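Probable copper-exporting P-type ATPase A (PDB 3FRY) probably exports copper across the cell membrane at the cost of ATP, this construct being its C-terminal heavy-metal-associated domain, crystallised as a domain-swapped pair. Local coordinates at residues Lys53-Lys56 / Ala57-Ala61. Numbering follows the deposited sequence.
Sequences KYIK and AVEAA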
loop_
_atom_site.group_PDB
_atom_site.type_symbol
_atom_site.label_atom_id
_atom_site.label_comp_id
_atom_site.label_asym_id
_atom_site.label_seq_id
_atom_site.Cartn_x
_atom_site.Cartn_y
_atom_site.Cartn_z
ATOM N N LYS A 53 -8.226 8.123 22.035
ATOM C CA LYS A 53 -9.185 8.977 21.361
ATOM C C LYS A 53 -8.761 9.133 19.899
ATOM O O LYS A 53 -9.591 9.070 18.992
ATOM C CB LYS A 53 -9.233 10.337 22.063
ATOM C CG LYS A 53 -10.233 11.324 21.513
ATOM C CD LYS A 53 -10.217 12.597 22.350
ATOM C CE LYS A 53 -11.213 13.629 21.843
ATOM N NZ LYS A 53 -11.243 14.840 22.724
ATOM N N TYR A 54 -7.464 9.320 19.671
ATOM C CA TYR A 54 -6.965 9.477 18.308
ATOM C C TYR A 54 -7.181 8.194 17.513
ATOM O O TYR A 54 -7.539 8.234 16.340
ATOM C CB TYR A 54 -5.469 9.796 18.291
ATOM C CG TYR A 54 -5.033 10.974 19.127
ATOM C CD1 TYR A 54 -5.915 12.014 19.445
ATOM C CD2 TYR A 54 -3.721 11.052 19.597
ATOM C CE1 TYR A 54 -5.486 13.106 20.218
ATOM C CE2 TYR A 54 -3.287 12.123 20.361
ATOM C CZ TYR A 54 -4.164 13.146 20.669
ATOM O OH TYR A 54 -3.693 14.198 21.418
ATOM N N ILE A 55 -6.948 7.056 18.160
ATOM C CA ILE A 55 -7.103 5.771 17.498
ATOM C C ILE A 55 -8.547 5.499 17.127
ATOM O O ILE A 55 -8.824 5.011 16.030
ATOM C CB ILE A 55 -6.550 4.617 18.382
ATOM C CG1 ILE A 55 -5.017 4.673 18.383
ATOM C CG2 ILE A 55 -7.033 3.261 17.857
ATOM C CD1 ILE A 55 -4.346 3.642 19.289
ATOM N N LYS A 56 -9.469 5.826 18.029
ATOM C CA LYS A 56 -10.885 5.608 17.757
ATOM C C LYS A 56 -11.389 6.505 16.630
ATOM O O LYS A 56 -12.312 6.140 15.909
ATOM C CB LYS A 56 -11.723 5.842 19.022
ATOM C CG LYS A 56 -11.547 4.755 20.070
ATOM C CD LYS A 56 -12.556 4.893 21.203
ATOM C CE LYS A 56 -12.365 3.799 22.250
ATOM N NZ LYS A 56 -12.514 2.422 21.676
ATOM N N ALA A 57 -10.789 7.683 16.488
ATOM C CA ALA A 57 -11.191 8.604 15.428
ATOM C C ALA A 57 -10.768 8.022 14.078
ATOM O O ALA A 57 -11.487 8.140 13.088
ATOM C CB ALA A 57 -10.546 9.969 15.640
ATOM N N VAL A 58 -9.599 7.392 14.036
ATOM C CA VAL A 58 -9.138 6.792 12.789
ATOM C C VAL A 58 -10.029 5.605 12.427
ATOM O O VAL A 58 -10.363 5.396 11.260
ATOM C CB VAL A 58 -7.673 6.310 12.895
ATOM C CG1 VAL A 58 -7.265 5.623 11.601
ATOM C CG2 VAL A 58 -6.746 7.501 13.172
ATOM N N GLU A 59 -10.413 4.825 13.431
ATOM C CA GLU A 59 -11.276 3.671 13.190
ATOM C C GLU A 59 -12.643 4.140 12.694
ATOM O O GLU A 59 -13.199 3.568 11.761
ATOM C CB GLU A 59 -11.432 2.849 14.470
ATOM C CG GLU A 59 -10.107 2.412 15.079
ATOM C CD GLU A 59 -10.280 1.551 16.320
ATOM O OE1 GLU A 59 -11.095 1.913 17.196
ATOM O OE2 GLU A 59 -9.592 0.514 16.423
ATOM N N ALA A 60 -13.175 5.191 13.314
ATOM C CA ALA A 60 -14.472 5.737 12.925
ATOM C C ALA A 60 -14.448 6.260 11.488
ATOM O O ALA A 60 -15.474 6.256 10.800
ATOM C CB ALA A 60 -14.877 6.852 13.882
ATOM N N ALA A 61 -13.282 6.720 11.039
ATOM C CA ALA A 61 -13.144 7.224 9.673
ATOM C C ALA A 61 -13.119 6.045 8.717
ATOM O O ALA A 61 -13.151 6.220 7.498
ATOM C CB ALA A 61 -11.861 8.044 9.525
#
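Four successive i to i+4 bonds tie Lys53-Lys56 to Ala57-Ala61, each carbonyl of the first segment receiving an amide one turn on. Ala57 N gives to Lys53 O, Val58 N to Tyr54 O and Glu59 N to Ile55 O, while Ala60 N reaches Lys56 O at 2.9 Å. Tyr54 O also takes a weak, strongly bent bond from Ala57 N (123°). Beside the Ala60 N to Lys56 O bond, the small methyl Ala60 CB sits close against Lys56 O, at 3.3 Å. These residues belong to helix 51-60 of a heavy-metal-associated domain, a ferredoxin-like fold whose helices pack on a sheet; the apolar Tyr54 ring and Val58 meet Leu27 of helix 20-29 and, because the domain is swapped, Ile7 and Leu11 of the second subunit, where Ile55 packs on Leu9. Ala57, with only a methyl, touches Ala30, and the long lysines suit exposed positions. Tyr54 is buried, its OH satisfied by Asn47 N. In partly exposed Glu59, chi1 -55° puts CG beside its own N and 3.1 Å from Ile55 O; from there the extended chain crosses Ile55 obliquely. Its OE2 takes a weak bond from Gln64 NE2, and OE1 stands 4.7 Å from Lys56 NZ, not in contact, though the opposite charges may attract. Replacing Glu59 by an alanine is likely to leave Gln64 NE2 without this weak acceptor and Lys56 without its nearby opposite charge.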